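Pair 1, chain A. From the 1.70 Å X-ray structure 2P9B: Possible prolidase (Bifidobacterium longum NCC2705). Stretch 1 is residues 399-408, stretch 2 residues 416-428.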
# COMPACT_ATOMS: atom_id res chain seq x y z
N LYS A 399 -12.70 -3.85 15.48
CA LYS A 399 -12.17 -3.59 14.15
C LYS A 399 -12.65 -4.62 13.13
O LYS A 399 -13.11 -5.71 13.49
CB LYS A 399 -10.65 -3.56 14.17
CG LYS A 399 -10.06 -2.38 14.92
CD LYS A 399 -8.60 -2.17 14.52
CE LYS A 399 -7.94 -1.10 15.38
NZ LYS A 399 -8.71 0.17 15.39
N SER A 400 -12.53 -4.25 11.86
CA SER A 400 -12.94 -5.12 10.75
C SER A 400 -12.17 -6.43 10.80
O SER A 400 -10.97 -6.44 11.07
CB SER A 400 -12.67 -4.40 9.42
OG SER A 400 -13.29 -5.07 8.34
N ALA A 401 -12.85 -7.53 10.53
CA ALA A 401 -12.19 -8.83 10.56
C ALA A 401 -11.37 -9.07 9.29
O ALA A 401 -11.74 -9.88 8.44
CB ALA A 401 -13.22 -9.94 10.75
N ASP A 402 -10.25 -8.35 9.16
CA ASP A 402 -9.36 -8.50 8.02
C ASP A 402 -8.24 -9.39 8.54
O ASP A 402 -7.30 -8.90 9.19
CB ASP A 402 -8.81 -7.13 7.58
CG ASP A 402 -9.86 -6.27 6.90
OD1 ASP A 402 -10.58 -6.79 6.01
OD2 ASP A 402 -9.96 -5.06 7.23
N LEU A 403 -8.34 -10.68 8.27
CA LEU A 403 -7.36 -11.64 8.77
C LEU A 403 -6.57 -12.35 7.69
O LEU A 403 -7.10 -12.70 6.64
CB LEU A 403 -8.05 -12.72 9.61
CG LEU A 403 -9.22 -12.31 10.51
CD1 LEU A 403 -9.67 -13.53 11.34
CD2 LEU A 403 -8.82 -11.18 11.42
N LEU A 404 -5.29 -12.57 7.96
CA LEU A 404 -4.44 -13.27 7.03
C LEU A 404 -3.90 -14.48 7.78
O LEU A 404 -3.16 -14.35 8.76
CB LEU A 404 -3.29 -12.38 6.55
CG LEU A 404 -2.19 -13.06 5.74
CD1 LEU A 404 -2.78 -13.79 4.55
CD2 LEU A 404 -1.18 -12.00 5.29
N VAL A 405 -4.30 -15.67 7.32
CA VAL A 405 -3.87 -16.91 7.96
C VAL A 405 -2.71 -17.50 7.17
O VAL A 405 -2.80 -17.70 5.96
CB VAL A 405 -5.03 -17.92 8.02
CG1 VAL A 405 -4.63 -19.14 8.82
CG2 VAL A 405 -6.26 -17.25 8.65
N LEU A 406 -1.62 -17.78 7.88
CA LEU A 406 -0.39 -18.32 7.28
C LEU A 406 -0.03 -19.71 7.79
O LEU A 406 -0.47 -20.13 8.86
CB LEU A 406 0.76 -17.36 7.57
CG LEU A 406 0.49 -15.90 7.21
CD1 LEU A 406 1.64 -15.00 7.67
CD2 LEU A 406 0.27 -15.77 5.72
N ASN A 407 0.79 -20.42 7.02
CA ASN A 407 1.21 -21.77 7.38
C ASN A 407 2.49 -21.77 8.20
O ASN A 407 2.89 -22.81 8.73
CB ASN A 407 1.39 -22.60 6.11
CG ASN A 407 0.07 -22.97 5.46
OD1 ASN A 407 -0.07 -22.92 4.24
ND2 ASN A 407 -0.91 -23.33 6.27
N ALA A 408 3.14 -20.62 8.31
CA ALA A 408 4.37 -20.51 9.08
C ALA A 408 4.49 -19.10 9.66
O ALA A 408 3.73 -18.21 9.27
CB ALA A 408 5.58 -20.82 8.20
N ALA A 416 7.02 -16.57 4.36
CA ALA A 416 5.84 -17.28 4.83
C ALA A 416 4.61 -16.52 4.33
O ALA A 416 3.51 -17.08 4.24
CB ALA A 416 5.83 -17.32 6.36
N LEU A 417 4.81 -15.25 4.00
CA LEU A 417 3.72 -14.41 3.51
C LEU A 417 3.31 -14.73 2.07
O LEU A 417 2.18 -14.50 1.67
CB LEU A 417 4.12 -12.93 3.59
CG LEU A 417 4.42 -12.31 4.96
CD1 LEU A 417 5.02 -10.94 4.76
CD2 LEU A 417 3.14 -12.22 5.78
N GLU A 418 4.25 -15.26 1.29
CA GLU A 418 4.00 -15.54 -0.12
C GLU A 418 2.80 -16.43 -0.43
O GLU A 418 2.06 -16.15 -1.37
CB GLU A 418 5.27 -16.12 -0.76
CG GLU A 418 5.18 -16.25 -2.27
CD GLU A 418 6.49 -16.67 -2.90
OE1 GLU A 418 7.29 -17.34 -2.21
OE2 GLU A 418 6.73 -16.34 -4.08
N HIS A 419 2.61 -17.49 0.35
CA HIS A 419 1.49 -18.39 0.10
C HIS A 419 0.54 -18.47 1.29
O HIS A 419 0.69 -19.33 2.16
CB HIS A 419 2.00 -19.79 -0.25
CG HIS A 419 2.95 -19.82 -1.41
ND1 HIS A 419 4.30 -19.58 -1.27
CD2 HIS A 419 2.74 -20.03 -2.73
CE1 HIS A 419 4.88 -19.64 -2.46
NE2 HIS A 419 3.95 -19.91 -3.36
N PRO A 420 -0.46 -17.58 1.33
CA PRO A 420 -1.42 -17.59 2.44
C PRO A 420 -2.22 -18.88 2.53
O PRO A 420 -2.46 -19.56 1.53
CB PRO A 420 -2.32 -16.39 2.13
CG PRO A 420 -1.45 -15.49 1.32
CD PRO A 420 -0.73 -16.47 0.41
N ALA A 421 -2.64 -19.23 3.75
CA ALA A 421 -3.45 -20.41 3.97
C ALA A 421 -4.91 -20.02 3.74
O ALA A 421 -5.70 -20.78 3.18
CB ALA A 421 -3.27 -20.91 5.40
N LEU A 422 -5.25 -18.81 4.17
CA LEU A 422 -6.61 -18.29 4.01
C LEU A 422 -6.62 -16.79 4.25
O LEU A 422 -5.88 -16.29 5.09
CB LEU A 422 -7.55 -18.96 5.02
CG LEU A 422 -9.01 -18.49 5.10
CD1 LEU A 422 -9.73 -18.80 3.79
CD2 LEU A 422 -9.72 -19.18 6.26
N VAL A 423 -7.45 -16.09 3.49
CA VAL A 423 -7.57 -14.64 3.63
C VAL A 423 -9.03 -14.34 3.96
O VAL A 423 -9.93 -14.91 3.36
CB VAL A 423 -7.21 -13.91 2.33
CG1 VAL A 423 -7.24 -12.39 2.55
CG2 VAL A 423 -5.85 -14.35 1.85
N ILE A 424 -9.25 -13.46 4.92
CA ILE A 424 -10.60 -13.09 5.31
C ILE A 424 -10.67 -11.57 5.19
O ILE A 424 -9.84 -10.87 5.76
CB ILE A 424 -10.90 -13.53 6.77
CG1 ILE A 424 -10.71 -15.04 6.87
CG2 ILE A 424 -12.31 -13.12 7.16
CD1 ILE A 424 -10.92 -15.61 8.25
N ALA A 425 -11.64 -11.09 4.43
CA ALA A 425 -11.81 -9.65 4.22
C ALA A 425 -13.10 -9.18 4.87
O ALA A 425 -14.18 -9.60 4.48
CB ALA A 425 -11.82 -9.34 2.73
N ALA A 426 -12.98 -8.30 5.86
CA ALA A 426 -14.15 -7.79 6.56
C ALA A 426 -15.10 -8.92 6.94
O ALA A 426 -16.32 -8.81 6.78
CB ALA A 426 -14.87 -6.76 5.70
N GLY A 427 -14.54 -10.01 7.45
CA GLY A 427 -15.37 -11.13 7.87
C GLY A 427 -15.75 -12.11 6.77
O GLY A 427 -16.35 -13.14 7.04
N HIS A 428 -15.39 -11.78 5.53
CA HIS A 428 -15.71 -12.62 4.38
C HIS A 428 -14.53 -13.50 3.99
O HIS A 428 -13.55 -13.02 3.43
CB HIS A 428 -16.06 -11.76 3.17
CG HIS A 428 -17.32 -10.96 3.32
ND1 HIS A 428 -18.57 -11.53 3.22
CD2 HIS A 428 -17.52 -9.64 3.52
CE1 HIS A 428 -19.49 -10.58 3.34
NE2 HIS A 428 -18.88 -9.43 3.53
O HOH W 1 1.90 -19.13 4.60

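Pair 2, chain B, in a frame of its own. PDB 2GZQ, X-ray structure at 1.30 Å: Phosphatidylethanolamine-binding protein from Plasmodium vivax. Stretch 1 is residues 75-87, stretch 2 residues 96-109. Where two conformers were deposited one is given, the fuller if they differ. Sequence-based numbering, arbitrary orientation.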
# COMPACT_ATOMS: atom_id res chain seq x y z
N GLU B 75 2.47 -11.94 -18.02
CA GLU B 75 3.82 -12.15 -18.50
C GLU B 75 4.50 -10.83 -18.79
O GLU B 75 3.91 -9.93 -19.40
CB GLU B 75 3.76 -12.97 -19.78
CG GLU B 75 5.13 -13.38 -20.33
CD GLU B 75 5.05 -14.05 -21.70
OE1 GLU B 75 6.12 -14.30 -22.29
OE2 GLU B 75 3.92 -14.33 -22.17
N ASP B 76 5.74 -10.71 -18.33
CA ASP B 76 6.57 -9.52 -18.47
C ASP B 76 6.12 -8.31 -17.68
O ASP B 76 6.67 -7.21 -17.83
CB ASP B 76 6.82 -9.18 -19.93
CG ASP B 76 7.53 -10.29 -20.67
OD1 ASP B 76 8.45 -10.93 -20.11
OD2 ASP B 76 7.14 -10.54 -21.83
N TYR B 77 5.15 -8.52 -16.79
CA TYR B 77 4.76 -7.55 -15.79
C TYR B 77 5.02 -8.10 -14.40
O TYR B 77 5.15 -9.31 -14.20
CB TYR B 77 3.28 -7.15 -15.95
CG TYR B 77 3.07 -6.22 -17.12
CD1 TYR B 77 3.04 -4.85 -16.92
CD2 TYR B 77 3.02 -6.71 -18.42
CE1 TYR B 77 2.90 -3.99 -17.96
CE2 TYR B 77 2.88 -5.84 -19.49
CZ TYR B 77 2.83 -4.48 -19.25
OH TYR B 77 2.72 -3.64 -20.35
N CYS B 78 5.08 -7.20 -13.44
CA CYS B 78 5.15 -7.62 -12.06
C CYS B 78 4.27 -6.71 -11.21
O CYS B 78 3.79 -5.66 -11.68
CB CYS B 78 6.59 -7.67 -11.57
SG CYS B 78 7.42 -6.11 -11.76
N TYR B 79 4.01 -7.12 -9.99
CA TYR B 79 3.33 -6.24 -9.06
C TYR B 79 4.30 -5.32 -8.36
O TYR B 79 5.43 -5.69 -8.03
CB TYR B 79 2.56 -7.03 -7.99
CG TYR B 79 1.42 -7.90 -8.51
CD1 TYR B 79 1.30 -9.20 -8.09
CD2 TYR B 79 0.48 -7.41 -9.39
CE1 TYR B 79 0.27 -10.01 -8.53
CE2 TYR B 79 -0.55 -8.22 -9.85
CZ TYR B 79 -0.66 -9.51 -9.40
OH TYR B 79 -1.71 -10.26 -9.90
N ILE B 80 3.78 -4.15 -8.08
CA ILE B 80 4.37 -3.19 -7.15
C ILE B 80 3.33 -2.89 -6.09
O ILE B 80 2.15 -2.65 -6.40
CB ILE B 80 4.90 -1.92 -7.88
CG1 ILE B 80 5.55 -0.96 -6.89
CG2 ILE B 80 3.82 -1.28 -8.73
CD1 ILE B 80 6.33 0.17 -7.55
N LEU B 81 3.74 -2.94 -4.83
CA LEU B 81 2.84 -2.82 -3.68
C LEU B 81 3.30 -1.66 -2.82
O LEU B 81 4.47 -1.58 -2.45
CB LEU B 81 2.91 -4.13 -2.89
CG LEU B 81 2.06 -4.20 -1.63
CD1 LEU B 81 0.59 -3.96 -1.85
CD2 LEU B 81 2.24 -5.54 -0.96
N PHE B 82 2.36 -0.79 -2.49
CA PHE B 82 2.61 0.32 -1.60
C PHE B 82 1.69 0.15 -0.38
O PHE B 82 0.50 -0.14 -0.55
CB PHE B 82 2.24 1.66 -2.25
CG PHE B 82 3.04 2.03 -3.48
CD1 PHE B 82 4.39 1.80 -3.57
CD2 PHE B 82 2.43 2.65 -4.56
CE1 PHE B 82 5.09 2.18 -4.71
CE2 PHE B 82 3.14 3.03 -5.65
CZ PHE B 82 4.45 2.79 -5.75
N MSE B 83 2.21 0.39 0.82
CA MSE B 83 1.37 0.56 1.96
C MSE B 83 1.48 2.01 2.44
O MSE B 83 2.59 2.54 2.59
CB MSE B 83 1.87 -0.38 3.00
CG MSE B 83 1.14 -0.31 4.27
SE MSE B 83 2.27 -1.18 5.50
CE MSE B 83 1.27 -0.83 7.12
N ILE B 84 0.32 2.64 2.64
CA ILE B 84 0.23 4.05 2.95
C ILE B 84 -0.71 4.32 4.11
O ILE B 84 -1.63 3.55 4.39
CB ILE B 84 -0.19 4.92 1.76
CG1 ILE B 84 -1.55 4.49 1.26
CG2 ILE B 84 0.84 4.86 0.66
CD1 ILE B 84 -2.25 5.53 0.44
N ASP B 85 -0.52 5.48 4.73
CA ASP B 85 -1.51 6.08 5.61
C ASP B 85 -1.97 7.40 5.00
O ASP B 85 -1.21 8.38 5.02
CB ASP B 85 -0.91 6.31 7.00
CG ASP B 85 -1.92 6.83 8.00
OD1 ASP B 85 -1.52 7.10 9.16
OD2 ASP B 85 -3.11 6.95 7.62
N PRO B 86 -3.19 7.45 4.46
CA PRO B 86 -3.72 8.69 3.94
C PRO B 86 -4.19 9.64 5.03
O PRO B 86 -4.54 10.78 4.76
CB PRO B 86 -4.91 8.23 3.08
CG PRO B 86 -5.38 6.98 3.81
CD PRO B 86 -4.16 6.34 4.37
N ASP B 87 -4.18 9.19 6.27
CA ASP B 87 -4.73 9.92 7.40
C ASP B 87 -3.65 10.33 8.38
O ASP B 87 -3.80 10.26 9.60
CB ASP B 87 -5.78 9.03 8.05
CG ASP B 87 -6.93 8.73 7.10
OD1 ASP B 87 -7.33 9.64 6.35
OD2 ASP B 87 -7.45 7.58 7.10
N GLY B 96 0.14 15.26 6.07
CA GLY B 96 1.20 14.43 5.48
C GLY B 96 0.73 13.35 4.51
O GLY B 96 1.54 12.54 4.05
N ARG B 97 -0.56 13.38 4.17
CA ARG B 97 -1.19 12.42 3.19
C ARG B 97 -0.30 12.44 1.92
O ARG B 97 -0.06 13.52 1.36
CB ARG B 97 -2.62 12.92 2.79
CG ARG B 97 -3.33 12.07 1.66
CD ARG B 97 -4.74 12.51 1.48
NE ARG B 97 -5.53 12.19 2.66
CZ ARG B 97 -6.80 12.53 2.84
NH1 ARG B 97 -7.45 13.19 1.91
NH2 ARG B 97 -7.41 12.16 3.96
N ASP B 98 0.09 11.31 1.33
CA ASP B 98 0.09 9.95 1.87
C ASP B 98 1.42 9.69 2.57
O ASP B 98 2.48 9.95 2.01
CB ASP B 98 0.01 8.94 0.73
CG ASP B 98 -1.33 8.92 0.03
OD1 ASP B 98 -2.34 9.27 0.67
OD2 ASP B 98 -1.36 8.50 -1.15
N TYR B 99 1.40 9.16 3.78
CA TYR B 99 2.63 8.65 4.40
C TYR B 99 2.90 7.27 3.86
O TYR B 99 2.02 6.40 3.90
CB TYR B 99 2.46 8.63 5.93
CG TYR B 99 3.73 8.29 6.68
CD1 TYR B 99 4.55 9.28 7.17
CD2 TYR B 99 4.11 6.99 6.82
CE1 TYR B 99 5.73 8.95 7.85
CE2 TYR B 99 5.29 6.66 7.49
CZ TYR B 99 6.07 7.65 8.00
OH TYR B 99 7.24 7.29 8.65
N VAL B 100 4.11 7.04 3.34
CA VAL B 100 4.43 5.76 2.76
C VAL B 100 5.24 4.87 3.73
O VAL B 100 6.38 5.16 4.07
CB VAL B 100 5.07 5.89 1.35
CG1 VAL B 100 6.28 6.77 1.36
CG2 VAL B 100 5.36 4.50 0.76
N HIS B 101 4.59 3.80 4.16
CA HIS B 101 5.18 2.82 5.03
C HIS B 101 6.08 1.81 4.33
O HIS B 101 7.00 1.27 4.98
CB HIS B 101 4.06 2.08 5.75
CG HIS B 101 3.35 2.93 6.74
ND1 HIS B 101 3.91 3.26 7.95
CD2 HIS B 101 2.16 3.58 6.69
CE1 HIS B 101 3.10 4.08 8.60
NE2 HIS B 101 2.02 4.28 7.86
N TRP B 102 5.82 1.49 3.07
CA TRP B 102 6.44 0.33 2.44
C TRP B 102 6.21 0.42 0.95
O TRP B 102 5.11 0.75 0.52
CB TRP B 102 5.81 -0.95 3.02
CG TRP B 102 6.40 -2.24 2.54
CD1 TRP B 102 7.69 -2.50 2.18
CD2 TRP B 102 5.69 -3.47 2.41
NE1 TRP B 102 7.82 -3.83 1.83
CE2 TRP B 102 6.60 -4.44 1.96
CE3 TRP B 102 4.35 -3.84 2.63
CZ2 TRP B 102 6.22 -5.74 1.69
CZ3 TRP B 102 3.98 -5.15 2.39
CH2 TRP B 102 4.92 -6.09 1.93
N ALA B 103 7.25 0.14 0.17
CA ALA B 103 7.14 0.01 -1.28
C ALA B 103 8.04 -1.09 -1.76
O ALA B 103 9.26 -1.03 -1.58
CB ALA B 103 7.50 1.31 -1.99
N VAL B 104 7.46 -2.09 -2.41
CA VAL B 104 8.22 -3.22 -2.94
C VAL B 104 7.72 -3.47 -4.35
O VAL B 104 6.53 -3.47 -4.62
CB VAL B 104 8.12 -4.45 -2.01
CG1 VAL B 104 6.68 -4.89 -1.79
CG2 VAL B 104 8.97 -5.58 -2.52
N SER B 105 8.67 -3.69 -5.26
CA SER B 105 8.39 -3.81 -6.67
C SER B 105 9.04 -5.05 -7.25
O SER B 105 10.13 -5.44 -6.83
CB SER B 105 8.93 -2.55 -7.33
OG SER B 105 8.69 -2.51 -8.73
N GLY B 106 8.40 -5.73 -8.18
CA GLY B 106 9.01 -6.89 -8.82
C GLY B 106 8.36 -8.22 -8.54
O GLY B 106 8.86 -9.26 -8.99
N ILE B 107 7.26 -8.20 -7.80
CA ILE B 107 6.58 -9.43 -7.35
C ILE B 107 6.03 -10.20 -8.56
O ILE B 107 5.36 -9.64 -9.41
CB ILE B 107 5.39 -9.12 -6.39
CG1 ILE B 107 5.86 -8.31 -5.16
CG2 ILE B 107 4.68 -10.37 -5.98
CD1 ILE B 107 4.80 -7.42 -4.53
N LYS B 108 6.36 -11.47 -8.65
CA LYS B 108 5.94 -12.36 -9.73
C LYS B 108 5.04 -13.50 -9.24
O LYS B 108 4.35 -14.13 -10.04
CB LYS B 108 7.16 -12.99 -10.42
CG LYS B 108 8.05 -12.03 -11.15
CD LYS B 108 7.32 -11.32 -12.28
CE LYS B 108 6.96 -12.27 -13.41
NZ LYS B 108 6.19 -11.68 -14.56
N SER B 109 5.07 -13.77 -7.93
CA SER B 109 4.50 -14.98 -7.32
C SER B 109 3.14 -14.68 -6.69
O SER B 109 2.93 -13.57 -6.21
CB SER B 109 5.41 -15.47 -6.19
OG SER B 109 4.81 -16.54 -5.47
O HOH W 2 7.00 -12.94 -17.00
O HOH W 3 0.70 5.66 9.93

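Two antiparallel strand pairs with a common backbone. In pair 1, strand 403-406 runs against strand 422-425 at 174° between their N-to-C directions; in pair 2 the longer strands 77-85 and 99-107 run at 154°. Fourteen central residues superpose with an RMSD of 0.8 Å, and L403(A), L404(A), V405(A) and L406(A) fall on L81(B), F82(B), M83(B) and I84(B), while P420(A) to A426(A) fall on V100(B) to G106(B).

The hydrogen-bond ladder is shared. L403(A) N donates to I424(A) O (2.9 Å) and I424(A) N returns to L403(A) O (2.9 Å), as L81(B) N does to V104(B) O (2.8 Å) and V104(B) N to L81(B) O (3.0 Å). One step on, V405(A) N reaches L422(A) O at 2.8 Å and M83(B) N reaches W102(B) O at 2.9 Å. Here one carbonyl serves two successive amides: V405(A) O accepts from A421(A) N (2.7 Å) and L422(A) N (3.2 Å), and M83(B) O, at a beta bulge, from H101(B) N (2.8 Å) and, weakly, W102(B) N (3.4 Å).

On the face of L403(A), V405(A), L422(A) and I424(A), branched aliphatic side chains pack directly across the strands: L403(A) CD1 lies 3.9 Å from I424(A) CD1, and V405(A) CB 4.1 Å from L422(A) CB. The matching face of pair 2 shifts its bulk: W102(B) and M83(B) are larger than L422(A) and V405(A), V104(B) is smaller than I424(A), and L81(B) keeps the leucine. L81(B) CB meets V104(B) CG1 at 4.0 Å, yet its CD2 also reaches W102(B) CZ3 at 3.8 Å, a diagonal contact with the six-membered ring of the indole, made by a leucine in the t, p rotamer where L403(A) is m, t. M83(B), a selenomethionine, sets its CB 4.0 Å from W102(B) CB and its SE 3.7 Å from H101(B) CB. At that matched position A421(A), which like H101(B) points toward the other stretch, offers a methyl alone, with its CB 4.1 Å from V405(A) CG1.

On the other face, L404(A) and F82(B) coincide, as do V423(A) and A103(B). The leucine spreads over three partners, its CD1 3.6 Å from P420(A) CB and 4.1 Å from V423(A) CG2, and its CD2 4.4 Å from L417(A) CD2. The phenylalanine instead brings its ring edge to an alanine, CD1 to A103(B) CB at 3.5 Å. P420(A) and V100(B) occupy nearly the same space; I84(B) CG2 comes within 4.4 Å of V100(B) CB, and L406(A) CD2 within 4.5 Å of P420(A) CB. A416(A) turns its methyl toward stretch 1, CB 4.0 Å from A408(A) CB; the matched D98(B), which points sideways, sets OD2 3.5 Å from I84(B) CD1.

Near the end of the match, S400(A) OG lies 3.4 Å from A426(A) CA, and the matched C78(B) SG 3.4 Å from G106(B) CA. Elsewhere the solutions diverge. D402(A), placed on I80(B), uses OD1 to accept from A426(A) N (2.8 Å), while A401(A) O accepts from G427(A) N (3.0 Å), a residue of the type I' turn from A425(A) to H428(A). I80(B) packs its CD1 3.8 Å from S105(B) OG; G106(B) N donates instead to Y79(B) O at 3.0 Å.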